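Long-range contacts in putative oxidoreductase (Pseudomonas putida, PDB 3L6D), which probably acts as an NADP-dependent oxidoreductase of the 6-phosphogluconate dehydrogenase and reductive aminase type, though its substrate is not known: residues 141-146 with 162-167; 198-203 with 257-262; 34-39 with 54-59. All coordinates share one frame; numbering follows the deposited sequence.

How the contacts relate
Contact 3 comes first along the chain, contact 1 second and contact 2 last. Contacts 1 and 3 belong to the same mixed sheet of the N-terminal Rossmann-type domain. Within this chain, contact 3 joins outermost strand 54-55 to strand 35-38, and contact 1 joins strand 140-145 to the other outermost strand, 163-166. Their centres are about 25 Å apart. Contact 2 lies in the all-helical C-terminal region, about 43 Å from contact 1 and about 54 Å from contact 3 between centres. Helix 169-199 spans the gap: it starts just after strand 163-166 and ends in contact 2. The probable dinucleotide-binding sheet and the helical region are thus joined by one long helix.

Contact 1: residues 141-146 with 162-167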
loop_
_atom_site.group_PDB
_atom_site.type_symbol
_atom_site.label_atom_id
_atom_site.label_comp_id
_atom_site.label_asym_id
_atom_site.label_seq_id
_atom_site.Cartn_x
_atom_site.Cartn_y
_atom_site.Cartn_z
ATOM N N SER B 141 -16.494 -6.585 3.440
ATOM C CA SER B 141 -17.394 -6.819 2.316
ATOM C C SER B 141 -18.200 -5.557 2.078
ATOM O O SER B 141 -18.295 -4.733 2.952
ATOM C CB SER B 141 -18.348 -8.004 2.595
ATOM O OG SER B 141 -19.015 -7.757 3.829
ATOM N N ILE B 142 -18.791 -5.434 0.896
ATOM C CA ILE B 142 -19.674 -4.321 0.575
ATOM C C ILE B 142 -20.982 -4.955 0.129
ATOM O O ILE B 142 -20.941 -5.942 -0.568
ATOM C CB ILE B 142 -19.082 -3.539 -0.645
ATOM C CG1 ILE B 142 -17.756 -2.866 -0.273
ATOM C CG2 ILE B 142 -20.083 -2.490 -1.136
ATOM C CD1 ILE B 142 -16.871 -2.558 -1.516
ATOM N N HIS B 143 -22.131 -4.426 0.561
ATOM C CA HIS B 143 -23.434 -4.951 0.145
ATOM C C HIS B 143 -24.294 -3.831 -0.377
ATOM O O HIS B 143 -24.101 -2.660 0.009
ATOM C CB HIS B 143 -24.119 -5.636 1.346
ATOM C CG HIS B 143 -23.465 -6.927 1.738
ATOM N ND1 HIS B 143 -22.500 -7.009 2.731
ATOM C CD2 HIS B 143 -23.604 -8.179 1.242
ATOM C CE1 HIS B 143 -22.079 -8.260 2.825
ATOM N NE2 HIS B 143 -22.734 -8.987 1.929
ATOM N N THR B 144 -25.200 -4.155 -1.310
ATOM C CA THR B 144 -26.088 -3.154 -1.877
ATOM C C THR B 144 -27.411 -3.876 -2.216
ATOM O O THR B 144 -27.522 -5.077 -1.951
ATOM C CB THR B 144 -25.450 -2.427 -3.116
ATOM O OG1 THR B 144 -26.276 -1.319 -3.482
ATOM C CG2 THR B 144 -25.258 -3.329 -4.304
ATOM N N GLY B 145 -28.390 -3.168 -2.780
ATOM C CA GLY B 145 -29.691 -3.758 -3.143
ATOM C C GLY B 145 -30.737 -3.352 -2.117
ATOM O O GLY B 145 -31.040 -2.176 -1.970
ATOM N N ASP B 146 -31.222 -4.327 -1.348
ATOM C CA ASP B 146 -32.313 -4.127 -0.400
ATOM C C ASP B 146 -31.766 -3.885 1.000
ATOM O O ASP B 146 -31.284 -4.816 1.672
ATOM C CB ASP B 146 -33.208 -5.375 -0.436
ATOM C CG ASP B 146 -34.526 -5.207 0.324
ATOM O OD1 ASP B 146 -34.559 -4.912 1.549
ATOM O OD2 ASP B 146 -35.558 -5.436 -0.326
ATOM N N GLY B 162 -15.674 -9.844 8.750
ATOM C CA GLY B 162 -15.938 -9.120 9.971
ATOM C C GLY B 162 -16.441 -7.694 9.834
ATOM O O GLY B 162 -17.158 -7.220 10.701
ATOM N N HIS B 163 -16.073 -6.998 8.771
ATOM C CA HIS B 163 -16.491 -5.609 8.641
ATOM C C HIS B 163 -17.339 -5.561 7.384
ATOM O O HIS B 163 -16.984 -6.172 6.390
ATOM C CB HIS B 163 -15.290 -4.670 8.453
ATOM C CG HIS B 163 -14.346 -4.642 9.624
ATOM N ND1 HIS B 163 -14.462 -3.739 10.669
ATOM C CD2 HIS B 163 -13.271 -5.410 9.909
ATOM C CE1 HIS B 163 -13.488 -3.954 11.537
ATOM N NE2 HIS B 163 -12.755 -4.960 11.101
ATOM N N THR B 164 -18.491 -4.922 7.452
ATOM C CA THR B 164 -19.307 -4.812 6.261
ATOM C C THR B 164 -19.879 -3.406 6.136
ATOM O O THR B 164 -19.903 -2.664 7.101
ATOM C CB THR B 164 -20.373 -5.918 6.151
ATOM O OG1 THR B 164 -20.827 -5.943 4.777
ATOM C CG2 THR B 164 -21.550 -5.677 7.128
ATOM N N VAL B 165 -20.262 -3.003 4.933
ATOM C CA VAL B 165 -20.895 -1.694 4.774
ATOM C C VAL B 165 -21.988 -1.876 3.700
ATOM O O VAL B 165 -21.806 -2.612 2.726
ATOM C CB VAL B 165 -19.839 -0.577 4.408
ATOM C CG1 VAL B 165 -19.205 -0.844 2.993
ATOM C CG2 VAL B 165 -20.467 0.795 4.435
ATOM N N PHE B 166 -23.138 -1.259 3.916
ATOM C CA PHE B 166 -24.129 -1.170 2.875
ATOM C C PHE B 166 -24.037 0.224 2.255
ATOM O O PHE B 166 -24.038 1.254 2.951
ATOM C CB PHE B 166 -25.538 -1.444 3.456
ATOM C CG PHE B 166 -26.624 -1.459 2.415
ATOM C CD1 PHE B 166 -27.072 -2.667 1.875
ATOM C CD2 PHE B 166 -27.198 -0.270 1.974
ATOM C CE1 PHE B 166 -28.057 -2.685 0.926
ATOM C CE2 PHE B 166 -28.186 -0.286 0.993
ATOM C CZ PHE B 166 -28.602 -1.479 0.466
ATOM N N LEU B 167 -23.999 0.253 0.930
ATOM C CA LEU B 167 -24.120 1.481 0.199
ATOM C C LEU B 167 -25.247 1.306 -0.831
ATOM O O LEU B 167 -25.484 0.178 -1.303
ATOM C CB LEU B 167 -22.790 1.775 -0.542
ATOM C CG LEU B 167 -21.598 2.070 0.369
ATOM C CD1 LEU B 167 -20.332 2.038 -0.459
ATOM C CD2 LEU B 167 -21.834 3.440 1.004
#
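Phe166, His143 and Ser141 lose the most surface where these two strands meet. The Phe166 ring leaves its backbone with CG anti to the backbone N (chi1 -176°). This lays the ring along the end of strand 141-145. CE1 of Phe166 comes 3.4 Å from C of Thr144, and CZ of Phe166 reaches 3.5 Å from O of Gly145, which sits at the ring edge. On the same face of the sheet, His143 and Ser141 share the hydroxyl of Thr164. His143 ND1 is 2.8 Å from Thr164 OG1, which lies in the plane of the imidazole at its edge. Ser141 OG is 2.7 Å from that same Thr164 OG1. Two hydrogen bonds thus grip one hydroxyl, while NE2 of His143 is hydrogen-bonded to OH of Tyr100.

In the Rossmann-type domain, the weakly bonded strand 163-166 runs parallel to 141-145 at this chain's edge of the mixed sheet. The backbone bonds are uneven. His143 N donates to Val165 O over 2.8 Å, nearly along the C=O axis, but Val165 N reaches Ser141 O only at 3.3 Å, from above the carbonyl plane. On the other face, Ile142 and Val165 lie side by side, CG1 to CG1 at 4.1 Å, and Ile142 also packs on Phe175 of helix 169-199. Near the C-terminal ends of the pair, Thr144 OG1 donates in the carbonyl plane to Leu167 O at 2.8 Å.

Contact 2: residues 198-203 with 257-262; sequences DRFGLP and HAQGVW
Two helix C-termini meet here, and each closes with a Schellman motif. Gly201 is the first residue to leave helical backbone angles after helix 169-199, and Gly260 does the same after helix 242-259, both with positive phi. The contact lies at the surface of the helical C-terminal region.

Gln259 and Phe200 are stacked. Gln259 CG stands over the centre of the phenyl ring, 3.7 Å from the ring centroid, in a CH-pi contact. CB of Gln259 lies over the same face. The Gln259 side chain starts with CG anti to its backbone N and bends at chi2 (62°), which brings the amide back to the ring side. A small chi3 then sets the amide plane only 19° from the ring. The bend also carries the amide to the neighbouring backbone. There NE2 donates to the carbonyl of Arg199 and approaches from above the carbonyl plane.

The Arg199 and Val261 side chains run antiparallel, flank to flank, with CB of Arg199 3.4 Å from CG1 of Val261. One face of the Arg199 guanidinium looks onto O of Gly260, which sits toward the rim of the group. The second subunit closes in beside this corner: its Phe293 packs on Arg199, its Ala174 on Phe200, and its Arg275 makes a cation-pi contact with Trp262. The shortest polar link between the two turns is Gln259 NE2 to Arg199 O, 2.6 Å at an N-H...O angle of 159°.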
loop_
_atom_site.group_PDB
_atom_site.type_symbol
_atom_site.label_atom_id
_atom_site.label_comp_id
_atom_site.label_asym_id
_atom_site.label_seq_id
_atom_site.Cartn_x
_atom_site.Cartn_y
_atom_site.Cartn_z
ATOM N N ASP B 198 15.660 -6.899 -9.043
ATOM C CA ASP B 198 16.381 -7.973 -9.733
ATOM C C ASP B 198 17.371 -7.464 -10.768
ATOM O O ASP B 198 18.519 -7.957 -10.857
ATOM C CB ASP B 198 15.397 -8.942 -10.376
ATOM C CG ASP B 198 16.083 -9.978 -11.224
ATOM O OD1 ASP B 198 16.497 -11.001 -10.657
ATOM O OD2 ASP B 198 16.225 -9.752 -12.446
ATOM N N ARG B 199 16.944 -6.481 -11.553
ATOM C CA ARG B 199 17.805 -5.933 -12.596
ATOM C C ARG B 199 19.004 -5.183 -12.004
ATOM O O ARG B 199 19.995 -4.924 -12.696
ATOM C CB ARG B 199 17.008 -5.036 -13.557
ATOM C CG ARG B 199 16.157 -5.781 -14.611
ATOM C CD ARG B 199 16.063 -4.938 -15.887
ATOM N NE ARG B 199 15.653 -5.680 -17.085
ATOM C CZ ARG B 199 14.410 -5.733 -17.565
ATOM N NH1 ARG B 199 13.406 -5.090 -16.963
ATOM N NH2 ARG B 199 14.158 -6.434 -18.663
ATOM N N PHE B 200 18.895 -4.836 -10.724
ATOM C CA PHE B 200 19.979 -4.221 -9.970
ATOM C C PHE B 200 20.899 -5.272 -9.322
ATOM O O PHE B 200 21.891 -4.926 -8.710
ATOM C CB PHE B 200 19.392 -3.289 -8.876
ATOM C CG PHE B 200 18.997 -1.934 -9.389
ATOM C CD1 PHE B 200 17.664 -1.641 -9.695
ATOM C CD2 PHE B 200 19.960 -0.953 -9.606
ATOM C CE1 PHE B 200 17.295 -0.388 -10.195
ATOM C CE2 PHE B 200 19.601 0.326 -10.096
ATOM C CZ PHE B 200 18.273 0.605 -10.385
ATOM N N GLY B 201 20.552 -6.541 -9.428
ATOM C CA GLY B 201 21.309 -7.621 -8.786
ATOM C C GLY B 201 20.847 -7.882 -7.355
ATOM O O GLY B 201 21.549 -8.541 -6.576
ATOM N N LEU B 202 19.659 -7.371 -7.010
ATOM C CA LEU B 202 19.037 -7.648 -5.718
ATOM C C LEU B 202 18.058 -8.816 -5.880
ATOM O O LEU B 202 17.008 -8.659 -6.489
ATOM C CB LEU B 202 18.308 -6.404 -5.168
ATOM C CG LEU B 202 19.061 -5.061 -5.170
ATOM C CD1 LEU B 202 18.214 -3.978 -4.601
ATOM C CD2 LEU B 202 20.437 -5.133 -4.431
ATOM N N PRO B 203 18.381 -9.981 -5.306
ATOM C CA PRO B 203 17.531 -11.125 -5.613
ATOM C C PRO B 203 16.144 -10.994 -4.996
ATOM O O PRO B 203 15.992 -10.651 -3.810
ATOM C CB PRO B 203 18.297 -12.329 -5.035
ATOM C CG PRO B 203 19.246 -11.769 -4.037
ATOM C CD PRO B 203 19.373 -10.273 -4.252
ATOM N N HIS B 257 15.607 3.906 -15.444
ATOM C CA HIS B 257 15.874 3.907 -16.895
ATOM C C HIS B 257 17.340 3.553 -17.223
ATOM O O HIS B 257 17.583 2.688 -18.072
ATOM C CB HIS B 257 15.441 5.246 -17.540
ATOM C CG HIS B 257 13.952 5.371 -17.761
ATOM N ND1 HIS B 257 13.409 5.844 -18.943
ATOM C CD2 HIS B 257 12.898 5.080 -16.955
ATOM C CE1 HIS B 257 12.088 5.842 -18.851
ATOM N NE2 HIS B 257 11.752 5.390 -17.652
ATOM N N ALA B 258 18.302 4.196 -16.549
ATOM C CA ALA B 258 19.731 3.860 -16.734
ATOM C C ALA B 258 20.025 2.365 -16.503
ATOM O O ALA B 258 20.869 1.792 -17.175
ATOM C CB ALA B 258 20.653 4.742 -15.862
ATOM N N GLN B 259 19.322 1.734 -15.565
ATOM C CA GLN B 259 19.550 0.307 -15.309
ATOM C C GLN B 259 18.879 -0.557 -16.374
ATOM O O GLN B 259 19.123 -1.774 -16.444
ATOM C CB GLN B 259 19.126 -0.074 -13.872
ATOM C CG GLN B 259 19.583 -1.459 -13.343
ATOM C CD GLN B 259 21.120 -1.665 -13.251
ATOM O OE1 GLN B 259 21.886 -0.708 -13.232
ATOM N NE2 GLN B 259 21.555 -2.943 -13.201
ATOM N N GLY B 260 18.036 0.056 -17.211
ATOM C CA GLY B 260 17.358 -0.683 -18.285
ATOM C C GLY B 260 16.073 -1.391 -17.863
ATOM O O GLY B 260 15.539 -2.241 -18.599
ATOM N N VAL B 261 15.556 -1.037 -16.688
ATOM C CA VAL B 261 14.323 -1.656 -16.194
ATOM C C VAL B 261 13.072 -1.053 -16.843
ATOM O O VAL B 261 13.017 0.152 -17.108
ATOM C CB VAL B 261 14.208 -1.606 -14.638
ATOM C CG1 VAL B 261 15.513 -1.991 -13.992
ATOM C CG2 VAL B 261 13.824 -0.245 -14.172
ATOM N N TRP B 262 12.082 -1.910 -17.085
ATOM C CA TRP B 262 10.771 -1.518 -17.593
ATOM C C TRP B 262 9.876 -1.288 -16.393
ATOM O O TRP B 262 9.591 -2.212 -15.621
ATOM C CB TRP B 262 10.178 -2.638 -18.443
ATOM C CG TRP B 262 8.821 -2.360 -19.064
ATOM C CD1 TRP B 262 8.475 -1.309 -19.866
ATOM C CD2 TRP B 262 7.642 -3.186 -18.952
ATOM N NE1 TRP B 262 7.149 -1.426 -20.263
ATOM C CE2 TRP B 262 6.618 -2.564 -19.713
ATOM C CE3 TRP B 262 7.359 -4.385 -18.288
ATOM C CZ2 TRP B 262 5.335 -3.098 -19.824
ATOM C CZ3 TRP B 262 6.064 -4.916 -18.393
ATOM C CH2 TRP B 262 5.075 -4.267 -19.157
#

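Contact 3: residues 34-39 with 54-59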
loop_
_atom_site.group_PDB
_atom_site.type_symbol
_atom_site.label_atom_id
_atom_site.label_comp_id
_atom_site.label_asym_id
_atom_site.label_seq_id
_atom_site.Cartn_x
_atom_site.Cartn_y
_atom_site.Cartn_z
ATOM N N ARG B 34 -26.669 -23.675 10.874
ATOM C CA ARG B 34 -27.222 -24.862 10.290
ATOM C C ARG B 34 -27.279 -24.463 8.813
ATOM O O ARG B 34 -27.934 -23.438 8.474
ATOM C CB ARG B 34 -28.631 -25.082 10.813
ATOM C CG ARG B 34 -28.679 -25.402 12.356
ATOM C CD ARG B 34 -30.103 -25.276 12.883
ATOM N NE ARG B 34 -30.605 -23.890 12.807
ATOM C CZ ARG B 34 -31.880 -23.533 12.992
ATOM N NH1 ARG B 34 -32.832 -24.462 13.268
ATOM N NH2 ARG B 34 -32.213 -22.245 12.922
ATOM N N VAL B 35 -26.546 -25.194 7.983
ATOM C CA VAL B 35 -26.386 -24.805 6.538
ATOM C C VAL B 35 -26.947 -25.873 5.598
ATOM O O VAL B 35 -26.607 -27.061 5.714
ATOM C CB VAL B 35 -24.882 -24.578 6.191
ATOM C CG1 VAL B 35 -24.720 -24.023 4.732
ATOM C CG2 VAL B 35 -24.179 -23.626 7.190
ATOM N N ALA B 36 -27.760 -25.437 4.630
ATOM C CA ALA B 36 -28.244 -26.321 3.605
ATOM C C ALA B 36 -27.604 -25.888 2.293
ATOM O O ALA B 36 -27.302 -24.711 2.110
ATOM C CB ALA B 36 -29.780 -26.259 3.530
ATOM N N ILE B 37 -27.339 -26.856 1.418
ATOM C CA ILE B 37 -26.602 -26.574 0.157
ATOM C C ILE B 37 -27.261 -27.269 -1.004
ATOM O O ILE B 37 -28.007 -28.277 -0.847
ATOM C CB ILE B 37 -25.107 -27.033 0.217
ATOM C CG1 ILE B 37 -25.045 -28.569 0.402
ATOM C CG2 ILE B 37 -24.299 -26.225 1.337
ATOM C CD1 ILE B 37 -23.652 -29.150 0.253
ATOM N N TRP B 38 -26.959 -26.741 -2.193
ATOM C CA TRP B 38 -27.326 -27.405 -3.430
ATOM C C TRP B 38 -26.246 -27.033 -4.417
ATOM O O TRP B 38 -25.733 -25.925 -4.395
ATOM C CB TRP B 38 -28.691 -26.931 -3.967
ATOM C CG TRP B 38 -29.047 -27.583 -5.306
ATOM C CD1 TRP B 38 -29.730 -28.756 -5.510
ATOM C CD2 TRP B 38 -28.690 -27.100 -6.597
ATOM N NE1 TRP B 38 -29.836 -29.021 -6.868
ATOM C CE2 TRP B 38 -29.206 -28.015 -7.552
ATOM C CE3 TRP B 38 -28.003 -25.972 -7.042
ATOM C CZ2 TRP B 38 -29.023 -27.840 -8.930
ATOM C CZ3 TRP B 38 -27.812 -25.804 -8.421
ATOM C CH2 TRP B 38 -28.324 -26.731 -9.336
ATOM N N ASN B 39 -25.905 -27.985 -5.271
ATOM C CA ASN B 39 -25.018 -27.745 -6.356
ATOM C C ASN B 39 -25.093 -28.819 -7.410
ATOM O O ASN B 39 -25.950 -29.706 -7.364
ATOM C CB ASN B 39 -23.599 -27.749 -5.854
ATOM C CG ASN B 39 -22.704 -26.981 -6.743
ATOM O OD1 ASN B 39 -22.782 -25.768 -6.779
ATOM N ND2 ASN B 39 -21.873 -27.673 -7.505
ATOM N N HIS B 54 -26.575 -29.880 5.071
ATOM C CA HIS B 54 -27.713 -30.689 4.615
ATOM C C HIS B 54 -27.765 -30.525 3.098
ATOM O O HIS B 54 -27.868 -29.407 2.612
ATOM C CB HIS B 54 -29.018 -30.147 5.191
ATOM C CG HIS B 54 -30.242 -30.784 4.609
ATOM N ND1 HIS B 54 -30.728 -31.999 5.048
ATOM C CD2 HIS B 54 -31.071 -30.382 3.615
ATOM C CE1 HIS B 54 -31.806 -32.319 4.349
ATOM N NE2 HIS B 54 -32.032 -31.358 3.469
ATOM N N LEU B 55 -27.687 -31.624 2.364
ATOM C CA LEU B 55 -27.810 -31.574 0.907
ATOM C C LEU B 55 -29.291 -31.554 0.514
ATOM O O LEU B 55 -30.079 -32.441 0.927
ATOM C CB LEU B 55 -27.125 -32.821 0.294
ATOM C CG LEU B 55 -27.187 -32.963 -1.220
ATOM C CD1 LEU B 55 -26.516 -31.755 -1.896
ATOM C CD2 LEU B 55 -26.545 -34.335 -1.631
ATOM N N CYS B 56 -29.673 -30.565 -0.282
ATOM C CA CYS B 56 -31.058 -30.425 -0.733
ATOM C C CYS B 56 -31.183 -31.026 -2.122
ATOM O O CYS B 56 -30.228 -31.056 -2.888
ATOM C CB CYS B 56 -31.482 -28.945 -0.824
ATOM S SG CYS B 56 -31.446 -28.013 0.734
ATOM N N GLU B 57 -32.390 -31.444 -2.457
ATOM C CA GLU B 57 -32.632 -32.108 -3.746
ATOM C C GLU B 57 -32.697 -31.127 -4.939
ATOM O O GLU B 57 -32.509 -31.523 -6.111
ATOM C CB GLU B 57 -33.899 -32.966 -3.648
ATOM C CG GLU B 57 -35.225 -32.195 -3.558
ATOM C CD GLU B 57 -36.436 -33.130 -3.437
ATOM O OE1 GLU B 57 -36.263 -34.359 -3.566
ATOM O OE2 GLU B 57 -37.564 -32.620 -3.202
ATOM N N SER B 58 -32.937 -29.854 -4.649
ATOM C CA SER B 58 -33.176 -28.891 -5.731
ATOM C C SER B 58 -32.875 -27.484 -5.249
ATOM O O SER B 58 -32.804 -27.253 -4.026
ATOM C CB SER B 58 -34.643 -28.926 -6.166
ATOM O OG SER B 58 -35.506 -28.586 -5.107
ATOM N N VAL B 59 -32.745 -26.562 -6.217
ATOM C CA VAL B 59 -32.727 -25.114 -5.928
ATOM C C VAL B 59 -33.933 -24.688 -5.081
ATOM O O VAL B 59 -33.764 -24.043 -4.054
ATOM C CB VAL B 59 -32.637 -24.262 -7.206
ATOM C CG1 VAL B 59 -32.700 -22.749 -6.873
ATOM C CG2 VAL B 59 -31.355 -24.613 -7.996
#
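Trp38 has CG anti to its backbone N (chi1 177°) and its ring turned to chi2 90°. This sends the indole out beyond the end of strand 35-38, over the turn at residues 57-59. Val59 also has CG1 anti to its backbone N, which leaves CG2 beside that N and aimed at the indole. Cys56 carries SG beside its own N (chi1 -62°), turned back toward Ala36.

Val59 CG2 sits over the six-membered ring of Trp38, 3.7 Å from the ring centroid, in a CH-pi contact. Over the five-membered end, Ser58 C lies 3.4 Å from Trp38 CD1. The carbonyl oxygens of Cys56 and Glu57 lie at the indole edge, near its plane. Cys56 SG reaches Ala36 CB at 3.7 Å and also lies in the plane of the His54 ring, at its edge. On the other face of the sheet, Leu55 CD1 meets Ile37 CG1 at 4.2 Å.

The backbones pair as parallel strands. His54 N donates to Val35 O, Ile37 N to His54 O and Cys56 N to Ile37 O, the last at 2.9 Å and almost straight along the C=O axis. Ser58 then caps helix 59-65 through OG to Ala61 N.

Asn39 OD1 is hydrogen-bonded to Leu17 N, and the Trp38 side chain lies near, without touching, Gly16, Gly18 and Gly21, consistent with the dinucleotide-binding end of a Rossmann sheet. This is a right-handed beta-alpha-beta unit: strand 35-38, helix 42-50, strand 54-55. Helix 42-50 makes the crossover and packs on the face of Ile37 and Leu55, with Leu48 on Ile37 and Val49 on Leu55. Strand 54-55 is outermost in the chain's sheet, and strand 35-38 bonds on its other edge to strand 12-15, while Val35 packs on helix 19-30.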